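Side-chain contacts in uncharacterized protein (Leptotrichia buccalis, PDB 3T8K), which is of unknown function but folds as an ankyrin-type stack of alpha-helical hairpins, a scaffold that in many other proteins serves protein binding: residues A[44-49]-A[76-81]; A[66-71]-A[98-103]; A[118-123]-A[149-154]; A[155-160]-A[171-176]. All blocks are in the same frame, centred on the assembly; numbering follows the deposited sequence.

Contact 1 of 4, residues A[44-49]-A[76-81]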
# COMPACT_ATOMS: atom_id res chain seq x y z
N ASP A 44 1.04 2.56 -12.04
CA ASP A 44 2.35 2.63 -11.39
C ASP A 44 2.60 3.99 -10.73
O ASP A 44 3.09 4.08 -9.60
CB ASP A 44 3.47 2.36 -12.40
CG ASP A 44 3.39 0.98 -13.02
OD1 ASP A 44 2.80 0.07 -12.39
OD2 ASP A 44 3.91 0.79 -14.14
N VAL A 45 2.29 5.06 -11.46
CA VAL A 45 2.44 6.41 -10.91
C VAL A 45 1.72 6.58 -9.57
O VAL A 45 2.27 7.14 -8.62
CB VAL A 45 1.89 7.45 -11.87
CG1 VAL A 45 2.01 8.84 -11.28
CG2 VAL A 45 2.63 7.38 -13.21
N LEU A 46 0.49 6.10 -9.51
CA LEU A 46 -0.32 6.32 -8.32
C LEU A 46 0.26 5.62 -7.10
O LEU A 46 -0.11 5.93 -5.96
CB LEU A 46 -1.76 5.88 -8.58
CG LEU A 46 -2.45 6.79 -9.59
CD1 LEU A 46 -3.73 6.16 -10.11
CD2 LEU A 46 -2.71 8.17 -8.98
N ARG A 47 1.18 4.70 -7.34
CA ARG A 47 1.81 3.95 -6.26
C ARG A 47 3.08 4.62 -5.74
O ARG A 47 3.68 4.17 -4.77
CB ARG A 47 2.06 2.51 -6.68
CG ARG A 47 0.77 1.73 -6.85
CD ARG A 47 1.00 0.30 -7.27
NE ARG A 47 1.33 0.20 -8.68
CZ ARG A 47 1.47 -0.94 -9.35
NH1 ARG A 47 1.31 -2.10 -8.73
NH2 ARG A 47 1.78 -0.93 -10.64
N ASN A 48 3.46 5.72 -6.38
CA ASN A 48 4.58 6.52 -5.90
C ASN A 48 4.27 7.10 -4.51
O ASN A 48 3.30 7.85 -4.33
CB ASN A 48 4.89 7.64 -6.89
CG ASN A 48 6.29 8.20 -6.75
OD1 ASN A 48 6.75 8.48 -5.64
ND2 ASN A 48 6.97 8.36 -7.88
N ASN A 49 5.10 6.75 -3.53
CA ASN A 49 4.96 7.27 -2.16
C ASN A 49 5.28 8.77 -2.00
O ASN A 49 5.07 9.34 -0.92
CB ASN A 49 5.86 6.48 -1.21
CG ASN A 49 5.45 5.02 -1.11
OD1 ASN A 49 4.27 4.70 -1.00
ND2 ASN A 49 6.44 4.13 -1.15
N THR A 76 -9.28 -3.89 -11.77
CA THR A 76 -9.14 -2.73 -10.89
C THR A 76 -8.87 -1.44 -11.66
O THR A 76 -7.95 -1.38 -12.48
CB THR A 76 -8.00 -2.96 -9.89
OG1 THR A 76 -8.15 -4.25 -9.29
CG2 THR A 76 -8.01 -1.88 -8.83
N THR A 77 -9.67 -0.41 -11.39
CA THR A 77 -9.48 0.91 -12.00
C THR A 77 -8.39 1.72 -11.31
O THR A 77 -7.88 1.32 -10.25
CB THR A 77 -10.75 1.75 -11.93
OG1 THR A 77 -11.05 2.02 -10.55
CG2 THR A 77 -11.92 1.02 -12.56
N LEU A 78 -8.04 2.86 -11.90
CA LEU A 78 -7.02 3.73 -11.34
C LEU A 78 -7.43 4.25 -9.97
O LEU A 78 -6.59 4.67 -9.18
CB LEU A 78 -6.76 4.91 -12.27
CG LEU A 78 -6.14 4.51 -13.62
CD1 LEU A 78 -5.82 5.74 -14.41
CD2 LEU A 78 -4.90 3.66 -13.40
N PHE A 79 -8.73 4.23 -9.67
CA PHE A 79 -9.18 4.77 -8.40
C PHE A 79 -8.59 4.05 -7.18
O PHE A 79 -8.43 4.65 -6.12
CB PHE A 79 -10.71 4.78 -8.32
CG PHE A 79 -11.36 5.79 -9.21
CD1 PHE A 79 -11.25 7.15 -8.93
CD2 PHE A 79 -12.09 5.39 -10.31
CE1 PHE A 79 -11.85 8.10 -9.74
CE2 PHE A 79 -12.70 6.33 -11.14
CZ PHE A 79 -12.58 7.69 -10.85
N PHE A 80 -8.27 2.76 -7.33
CA PHE A 80 -7.82 2.00 -6.17
C PHE A 80 -6.47 2.47 -5.65
O PHE A 80 -6.36 2.84 -4.48
CB PHE A 80 -7.80 0.50 -6.44
CG PHE A 80 -7.58 -0.34 -5.20
CD1 PHE A 80 -8.58 -0.45 -4.23
CD2 PHE A 80 -6.38 -1.03 -5.00
CE1 PHE A 80 -8.39 -1.23 -3.09
CE2 PHE A 80 -6.19 -1.80 -3.86
CZ PHE A 80 -7.19 -1.90 -2.91
N PRO A 81 -5.43 2.49 -6.51
CA PRO A 81 -4.16 2.98 -5.98
C PRO A 81 -4.24 4.45 -5.61
O PRO A 81 -3.53 4.88 -4.70
CB PRO A 81 -3.17 2.75 -7.14
CG PRO A 81 -4.03 2.56 -8.36
CD PRO A 81 -5.29 1.92 -7.86
O HOH W 1 -2.05 7.54 -4.70

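Contact 2 of 4, residues A[66-71]-A[98-103]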
# COMPACT_ATOMS: atom_id res chain seq x y z
N ALA A 66 -2.40 9.92 -21.52
CA ALA A 66 -2.28 8.58 -20.95
C ALA A 66 -3.66 7.96 -20.71
O ALA A 66 -4.64 8.67 -20.48
CB ALA A 66 -1.48 8.61 -19.65
N ASP A 67 -3.72 6.64 -20.77
CA ASP A 67 -4.98 5.91 -20.63
C ASP A 67 -5.56 6.04 -19.22
O ASP A 67 -4.90 5.71 -18.24
CB ASP A 67 -4.79 4.43 -20.97
CG ASP A 67 -6.10 3.66 -21.01
OD1 ASP A 67 -7.17 4.30 -21.04
OD2 ASP A 67 -6.05 2.41 -21.00
N ILE A 68 -6.80 6.51 -19.15
CA ILE A 68 -7.47 6.80 -17.89
C ILE A 68 -8.46 5.69 -17.52
O ILE A 68 -8.82 5.51 -16.35
CB ILE A 68 -8.24 8.14 -17.98
CG1 ILE A 68 -7.27 9.31 -18.09
CG2 ILE A 68 -9.15 8.34 -16.77
CD1 ILE A 68 -6.39 9.49 -16.87
N LYS A 69 -8.89 4.95 -18.53
CA LYS A 69 -9.95 3.96 -18.37
C LYS A 69 -9.40 2.53 -18.28
O LYS A 69 -10.15 1.57 -18.43
CB LYS A 69 -10.94 4.06 -19.54
CG LYS A 69 -11.61 5.42 -19.66
CD LYS A 69 -12.60 5.42 -20.80
CE LYS A 69 -13.26 6.77 -20.97
NZ LYS A 69 -14.24 6.78 -22.09
N SER A 70 -8.11 2.42 -18.04
CA SER A 70 -7.45 1.12 -18.02
C SER A 70 -7.76 0.33 -16.75
O SER A 70 -8.08 0.91 -15.70
CB SER A 70 -5.94 1.30 -18.15
OG SER A 70 -5.45 2.18 -17.16
N ARG A 71 -7.67 -0.99 -16.85
CA ARG A 71 -7.91 -1.85 -15.71
C ARG A 71 -6.86 -2.94 -15.61
O ARG A 71 -6.31 -3.38 -16.61
CB ARG A 71 -9.30 -2.47 -15.80
CG ARG A 71 -10.41 -1.45 -15.79
CD ARG A 71 -11.75 -2.10 -15.65
NE ARG A 71 -12.84 -1.14 -15.75
CZ ARG A 71 -14.01 -1.29 -15.15
NH1 ARG A 71 -14.23 -2.35 -14.38
NH2 ARG A 71 -14.95 -0.37 -15.30
N LYS A 98 -11.28 14.09 -9.44
CA LYS A 98 -12.11 14.91 -10.31
C LYS A 98 -11.76 14.69 -11.79
O LYS A 98 -12.64 14.55 -12.64
CB LYS A 98 -11.96 16.39 -9.97
CG LYS A 98 -12.72 17.34 -10.88
CD LYS A 98 -12.78 18.74 -10.28
CE LYS A 98 -11.80 19.69 -10.94
NZ LYS A 98 -12.43 20.41 -12.09
N ILE A 99 -10.47 14.68 -12.09
CA ILE A 99 -10.02 14.54 -13.47
C ILE A 99 -10.33 13.15 -14.02
O ILE A 99 -10.75 13.01 -15.17
CB ILE A 99 -8.52 14.86 -13.59
CG1 ILE A 99 -8.28 16.34 -13.31
CG2 ILE A 99 -8.01 14.48 -14.97
CD1 ILE A 99 -6.82 16.68 -13.16
N PHE A 100 -10.11 12.12 -13.20
CA PHE A 100 -10.42 10.77 -13.64
C PHE A 100 -11.90 10.63 -13.98
O PHE A 100 -12.26 9.98 -14.96
CB PHE A 100 -10.05 9.73 -12.57
CG PHE A 100 -8.57 9.56 -12.37
CD1 PHE A 100 -7.66 10.13 -13.24
CD2 PHE A 100 -8.10 8.81 -11.30
CE1 PHE A 100 -6.29 9.95 -13.04
CE2 PHE A 100 -6.73 8.64 -11.11
CZ PHE A 100 -5.83 9.22 -11.97
N LEU A 101 -12.76 11.22 -13.15
CA LEU A 101 -14.20 11.17 -13.40
C LEU A 101 -14.56 11.91 -14.68
O LEU A 101 -15.37 11.42 -15.48
CB LEU A 101 -14.98 11.74 -12.22
CG LEU A 101 -14.94 10.90 -10.94
CD1 LEU A 101 -15.67 11.60 -9.78
CD2 LEU A 101 -15.55 9.53 -11.18
N GLU A 102 -13.97 13.08 -14.88
CA GLU A 102 -14.26 13.88 -16.06
C GLU A 102 -13.83 13.16 -17.33
O GLU A 102 -14.44 13.32 -18.38
CB GLU A 102 -13.59 15.25 -15.97
CG GLU A 102 -14.18 16.14 -14.88
CD GLU A 102 -13.37 17.40 -14.64
OE1 GLU A 102 -12.19 17.45 -15.06
OE2 GLU A 102 -13.93 18.35 -14.04
N LYS A 103 -12.77 12.36 -17.21
CA LYS A 103 -12.23 11.66 -18.37
C LYS A 103 -12.74 10.23 -18.50
O LYS A 103 -12.20 9.44 -19.27
CB LYS A 103 -10.70 11.72 -18.37
CG LYS A 103 -10.17 13.14 -18.61
CD LYS A 103 -8.69 13.16 -18.92
CE LYS A 103 -8.22 14.56 -19.29
NZ LYS A 103 -8.79 15.04 -20.59

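Contact 3 of 4, residues A[118-123]-A[149-154]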
# COMPACT_ATOMS: atom_id res chain seq x y z
N VAL A 118 -14.21 1.00 -4.18
CA VAL A 118 -12.83 1.28 -4.55
C VAL A 118 -12.24 2.41 -3.71
O VAL A 118 -11.02 2.52 -3.58
CB VAL A 118 -12.70 1.60 -6.06
CG1 VAL A 118 -13.25 2.98 -6.36
CG2 VAL A 118 -11.26 1.45 -6.52
N PHE A 119 -13.13 3.21 -3.11
CA PHE A 119 -12.74 4.33 -2.26
C PHE A 119 -12.76 3.99 -0.77
O PHE A 119 -12.69 4.89 0.07
CB PHE A 119 -13.65 5.55 -2.51
CG PHE A 119 -15.10 5.20 -2.61
CD1 PHE A 119 -15.91 5.17 -1.49
CD2 PHE A 119 -15.66 4.88 -3.84
CE1 PHE A 119 -17.25 4.84 -1.59
CE2 PHE A 119 -16.98 4.54 -3.96
CZ PHE A 119 -17.79 4.52 -2.83
N LYS A 120 -12.82 2.71 -0.43
CA LYS A 120 -12.98 2.35 0.98
C LYS A 120 -11.92 2.98 1.88
O LYS A 120 -12.20 3.36 3.02
CB LYS A 120 -13.00 0.84 1.16
CG LYS A 120 -13.00 0.42 2.62
CD LYS A 120 -13.43 -1.03 2.78
CE LYS A 120 -13.41 -1.45 4.23
NZ LYS A 120 -14.11 -2.75 4.43
N ASN A 121 -10.69 3.09 1.38
CA ASN A 121 -9.60 3.60 2.22
C ASN A 121 -9.78 5.06 2.64
O ASN A 121 -9.20 5.49 3.63
CB ASN A 121 -8.24 3.43 1.52
CG ASN A 121 -7.06 3.57 2.48
OD1 ASN A 121 -7.07 3.01 3.58
ND2 ASN A 121 -6.05 4.33 2.07
N ILE A 122 -10.58 5.83 1.91
CA ILE A 122 -10.67 7.25 2.25
C ILE A 122 -11.27 7.42 3.63
O ILE A 122 -11.06 8.44 4.30
CB ILE A 122 -11.43 8.08 1.20
CG1 ILE A 122 -12.94 7.83 1.28
CG2 ILE A 122 -10.87 7.82 -0.19
CD1 ILE A 122 -13.75 8.72 0.36
N PHE A 123 -11.99 6.41 4.08
CA PHE A 123 -12.63 6.47 5.39
C PHE A 123 -11.62 6.17 6.49
O PHE A 123 -11.94 6.27 7.68
CB PHE A 123 -13.85 5.55 5.43
CG PHE A 123 -14.82 5.80 4.32
CD1 PHE A 123 -15.46 7.03 4.21
CD2 PHE A 123 -15.07 4.83 3.36
CE1 PHE A 123 -16.33 7.28 3.17
CE2 PHE A 123 -15.94 5.08 2.31
CZ PHE A 123 -16.58 6.30 2.23
N ILE A 149 -23.53 -3.73 -0.85
CA ILE A 149 -23.07 -5.01 -1.31
C ILE A 149 -22.06 -5.56 -0.31
O ILE A 149 -21.10 -4.87 0.05
CB ILE A 149 -22.39 -4.88 -2.69
CG1 ILE A 149 -23.31 -4.15 -3.67
CG2 ILE A 149 -21.99 -6.25 -3.22
CD1 ILE A 149 -24.34 -5.04 -4.32
N LYS A 150 -22.27 -6.79 0.13
CA LYS A 150 -21.39 -7.45 1.09
C LYS A 150 -20.02 -7.71 0.49
O LYS A 150 -19.90 -8.22 -0.62
CB LYS A 150 -21.98 -8.80 1.51
CG LYS A 150 -23.39 -8.73 2.08
CD LYS A 150 -23.38 -8.27 3.52
CE LYS A 150 -24.54 -8.89 4.31
NZ LYS A 150 -25.87 -8.45 3.81
N ASP A 151 -18.97 -7.37 1.24
CA ASP A 151 -17.61 -7.66 0.78
C ASP A 151 -17.32 -9.14 0.99
O ASP A 151 -18.21 -9.92 1.36
CB ASP A 151 -16.56 -6.76 1.45
CG ASP A 151 -16.38 -7.04 2.94
OD1 ASP A 151 -16.87 -8.07 3.45
OD2 ASP A 151 -15.70 -6.22 3.61
N LYS A 152 -16.07 -9.52 0.74
CA LYS A 152 -15.63 -10.91 0.84
C LYS A 152 -15.91 -11.50 2.23
O LYS A 152 -15.89 -12.73 2.39
CB LYS A 152 -14.14 -11.00 0.50
CG LYS A 152 -13.55 -12.40 0.51
CD LYS A 152 -12.05 -12.33 0.28
CE LYS A 152 -11.38 -13.69 0.45
NZ LYS A 152 -9.89 -13.58 0.38
N TRP A 153 -16.17 -10.65 3.22
CA TRP A 153 -16.39 -11.14 4.58
C TRP A 153 -17.75 -10.78 5.18
O TRP A 153 -17.97 -10.97 6.37
CB TRP A 153 -15.27 -10.70 5.53
CG TRP A 153 -13.92 -11.12 5.06
CD1 TRP A 153 -13.31 -12.32 5.29
CD2 TRP A 153 -13.03 -10.36 4.24
NE1 TRP A 153 -12.08 -12.34 4.67
CE2 TRP A 153 -11.89 -11.15 4.02
CE3 TRP A 153 -13.08 -9.08 3.68
CZ2 TRP A 153 -10.81 -10.71 3.27
CZ3 TRP A 153 -12.01 -8.64 2.93
CH2 TRP A 153 -10.89 -9.45 2.73
N GLY A 154 -18.65 -10.27 4.34
CA GLY A 154 -20.02 -10.02 4.77
C GLY A 154 -20.32 -8.61 5.24
O GLY A 154 -21.36 -8.35 5.83
O HOH W 2 -13.04 -5.20 3.66
O HOH W 3 -16.72 -3.28 3.19

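Contact 4 of 4, residues A[155-160]-A[171-176]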
# COMPACT_ATOMS: atom_id res chain seq x y z
N LEU A 155 -19.40 -7.69 4.98
CA LEU A 155 -19.54 -6.32 5.42
C LEU A 155 -19.79 -5.40 4.23
O LEU A 155 -19.06 -5.45 3.24
CB LEU A 155 -18.25 -5.88 6.14
CG LEU A 155 -18.24 -4.54 6.88
CD1 LEU A 155 -19.02 -4.67 8.19
CD2 LEU A 155 -16.82 -4.09 7.13
N THR A 156 -20.83 -4.57 4.31
CA THR A 156 -21.08 -3.59 3.25
C THR A 156 -20.30 -2.31 3.51
O THR A 156 -19.76 -2.11 4.60
CB THR A 156 -22.59 -3.21 3.14
OG1 THR A 156 -23.01 -2.54 4.34
CG2 THR A 156 -23.45 -4.44 2.92
N ALA A 157 -20.25 -1.43 2.51
CA ALA A 157 -19.57 -0.16 2.69
C ALA A 157 -20.26 0.67 3.77
O ALA A 157 -19.60 1.33 4.58
CB ALA A 157 -19.51 0.61 1.36
N LEU A 158 -21.59 0.65 3.78
CA LEU A 158 -22.33 1.41 4.78
C LEU A 158 -21.95 0.91 6.18
O LEU A 158 -21.63 1.70 7.07
CB LEU A 158 -23.84 1.30 4.56
CG LEU A 158 -24.71 2.01 5.61
CD1 LEU A 158 -24.52 3.52 5.55
CD2 LEU A 158 -26.18 1.66 5.47
N GLU A 159 -21.97 -0.41 6.36
CA GLU A 159 -21.63 -1.00 7.65
C GLU A 159 -20.25 -0.57 8.15
O GLU A 159 -20.07 -0.32 9.35
CB GLU A 159 -21.79 -2.52 7.59
CG GLU A 159 -23.27 -2.95 7.56
CD GLU A 159 -23.50 -4.35 6.98
OE1 GLU A 159 -24.68 -4.76 6.90
OE2 GLU A 159 -22.52 -5.04 6.61
N PHE A 160 -19.28 -0.48 7.24
CA PHE A 160 -17.92 -0.06 7.56
C PHE A 160 -17.86 1.39 8.03
O PHE A 160 -17.21 1.71 9.02
CB PHE A 160 -17.00 -0.23 6.34
CG PHE A 160 -15.57 0.23 6.56
CD1 PHE A 160 -14.73 -0.43 7.44
CD2 PHE A 160 -15.07 1.32 5.85
CE1 PHE A 160 -13.41 -0.01 7.63
CE2 PHE A 160 -13.76 1.75 6.03
CZ PHE A 160 -12.92 1.08 6.91
N LYS A 171 -23.66 10.37 6.96
CA LYS A 171 -24.84 11.14 6.59
C LYS A 171 -25.00 11.18 5.07
O LYS A 171 -26.09 10.99 4.54
CB LYS A 171 -24.73 12.56 7.14
CG LYS A 171 -25.89 13.49 6.76
CD LYS A 171 -27.23 12.81 6.97
CE LYS A 171 -28.37 13.67 6.44
NZ LYS A 171 -29.63 12.89 6.34
N MSE A 172 -23.90 11.43 4.37
CA MSE A 172 -23.97 11.52 2.92
C MSE A 172 -24.29 10.18 2.27
O MSE A 172 -24.98 10.13 1.25
CB MSE A 172 -22.68 12.13 2.37
CG MSE A 172 -22.50 13.59 2.78
SE MSE A 172 -20.87 14.38 2.07
CE MSE A 172 -21.48 14.70 0.25
N MSE A 173 -23.82 9.09 2.85
CA MSE A 173 -24.13 7.76 2.33
C MSE A 173 -25.60 7.42 2.56
O MSE A 173 -26.25 6.85 1.69
CB MSE A 173 -23.26 6.68 2.96
CG MSE A 173 -21.91 6.49 2.34
SE MSE A 173 -21.12 4.90 3.14
CE MSE A 173 -22.25 3.55 2.37
N GLU A 174 -26.11 7.74 3.75
CA GLU A 174 -27.52 7.51 4.03
C GLU A 174 -28.39 8.32 3.06
O GLU A 174 -29.42 7.85 2.58
CB GLU A 174 -27.85 7.82 5.50
CG GLU A 174 -27.35 6.75 6.46
CD GLU A 174 -27.35 7.22 7.91
OE1 GLU A 174 -27.75 8.37 8.17
OE2 GLU A 174 -26.94 6.42 8.78
N ASP A 175 -27.96 9.55 2.77
CA ASP A 175 -28.70 10.40 1.84
C ASP A 175 -28.70 9.78 0.43
O ASP A 175 -29.70 9.85 -0.29
CB ASP A 175 -28.10 11.81 1.76
CG ASP A 175 -28.40 12.65 2.99
OD1 ASP A 175 -29.21 12.25 3.86
OD2 ASP A 175 -27.80 13.75 3.08
N TYR A 176 -27.57 9.21 0.05
CA TYR A 176 -27.40 8.63 -1.28
C TYR A 176 -28.31 7.41 -1.41
O TYR A 176 -29.01 7.23 -2.40
CB TYR A 176 -25.94 8.21 -1.47
CG TYR A 176 -25.58 7.68 -2.85
CD1 TYR A 176 -25.00 8.51 -3.80
CD2 TYR A 176 -25.79 6.35 -3.18
CE1 TYR A 176 -24.65 8.04 -5.05
CE2 TYR A 176 -25.45 5.86 -4.43
CZ TYR A 176 -24.88 6.71 -5.37
OH TYR A 176 -24.53 6.25 -6.62

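Contact 1 of 4, residues A[44-49]-A[76-81]
L46 meets L78 and P81 where the turn after helix 41-45 approaches helix 79-85. L46 sits second in a type I beta turn running from V45 to N48, closed by the bond from N48 N to V45 O, and its CB points at the other segment, 3.7 Å from P81 CB. With CG anti to the carbonyl carbon (chi1 -69°), the side chain carries its CD1 branch past the proline ring and on to L78. L46 CD1 comes to 3.4 Å from the backbone oxygen L78 O and to 3.9 Å from L78 CB, the two leucine side chains crossing at about a right angle. The backbones of L46 and P81 are joined by a water, 2.8 Å from L46 O and 3.0 Å from P81 O, where other acceptors compete for its protons. Next comes R47, which offers only its aliphatic root, CG standing 4.1 Å from P81 CB. P81 is thus touched through CB by two successive residues. Within 76-81, T77 OG1 accepts a weak capping bond from F79 N at the entry to helix 79-85. F100 of helix 90-102 covers both leucines, Y43 of helix 41-45 packs on P81, V45 turns to helix 51-63, and R47 packs on N49 of the second subunit.

Contact 2 of 4, residues A[66-71]-A[98-103]
F100 receives I68 CD1 obliquely on the CD1-CE1 side of its ring, with I68 CD1 3.9 Å from F100 CE1 and the two side chains crossing at about a right angle. The backbone of the same helical turn also takes part, since I68 CG2 is 4.0 Å from F100 O. K103, where the chain leaves helix 90-102, closes over the isoleucine from the other end: its CB lies 4.0 Å from I68 CG2, and its CD still touches I68 CG1 at 4.2 Å before the chain bends at chi4. Its carbonyl oxygen, K103 O, is approached to 3.3 Å by CE of the extended K69. The isoleucine has CG1 anti to the carbonyl carbon (chi1 -68°), which leads CD1 to the ring and leaves CG2 between F100 O and K103 CB. An alanine here would probably leave F100 and K103 facing a gap. An Asx turn shapes the loop beside it, D67 OD1 accepting from K69 N at 3.1 Å from above the carboxylate plane. I62 of helix 51-63 touches I68, F100 and K103 alike, and this apolar join of a loop to the end of a later helix fits the stacked helical hairpins of the ankyrin fold.

Contact 3 of 4, residues A[118-123]-A[149-154]
A water-bridged ion pair links K120, in the 3-10 segment, to D151, which opens an Asx turn in the loop before helix 157-162. The direct salt bridge is long, K120 NZ to D151 OD2 at 3.9 Å, but two waters span it. Each accepts from the ammonium and donates to the carboxylate: one stands 2.8 Å from both K120 NZ and D151 OD2, while the other is 2.9 Å from K120 NZ and 3.1 Å from D151 OD2. The lysine reaches across fully extended, with CG anti to its own backbone nitrogen (chi1 173°), and its charge also lies against the ring of F160 in a cation-pi contact. D151 divides its oxygens: OD1 takes W153 N at 2.7 Å, from above the carboxylate plane, and L155 N besides, leaving OD2 for the waters and at the edge of the indole. An asparagine in place of D151 would probably deprive buried K120 of its countercharge and weaken the water bridge. F126 of the second subunit packs on K120 and W153, which sets the pair beside the dimer interface. The loop thus combines an Asx turn, D151 OD1 to W153 N, with a type I beta turn that G154, at a positive phi suited to glycine, closes from its N to D151 O.

Contact 4 of 4, residues A[155-160]-A[171-176]
Selenomethionine M173 leaves helix 167-180 with CG anti to the carbonyl carbon (chi1 -84°) and then bends at chi3 (70°), which turns its CE onto the backbone of L158; L158 in turn has CG opposite its own nitrogen (chi1 177°), which brings its outer CD1 branch to 3.9 Å from M173 CE. The fit is close: M173 CE lies 3.2 Å from L158 CA and 3.5 Å from L158 CB. A157 adds a second, looser wall, its CB 4.1 Å from M173 CE. This is the packing of an antiparallel helical hairpin, the building unit of the ankyrin-type fold, with the first turn of helix 157-162 set against the middle of helix 167-180. A capping box starts the shorter helix: E159 N donates to T156 OG1 at 3.1 Å, and T156 N returns a nearly straight bond to E159 OE2 at 2.9 Å. L158 CD1 also lies 4.4 Å from the aliphatic CG of E174. F140 and L147 pack on M173 as well, L170 and I177 on L158, while F160 reaches C164 of the second subunit, a cysteine involved in an interchain disulfide.

The four contacts follow the helical stack towards its C-terminal end. Contacts 1 and 2 alternate their segments along the chain and lie about 12 Å apart between centres, joined directly by F79 packing on L101 and F100, so that consecutive helices 79-85 and 90-102 belong to one continuous core. Contact 3, about 17 Å from contact 1 between centres, touches it through V118 against F79 and F80. Contact 4 lies about 10 Å from contact 3 between centres and meets it where K120 lies on F160; its centre is about 24 Å from that of contact 1, without touching. Contact 1 thus joins both 2 and 3, contact 3 joins 4, and contacts 1, 3 and 4 also reach the second subunit.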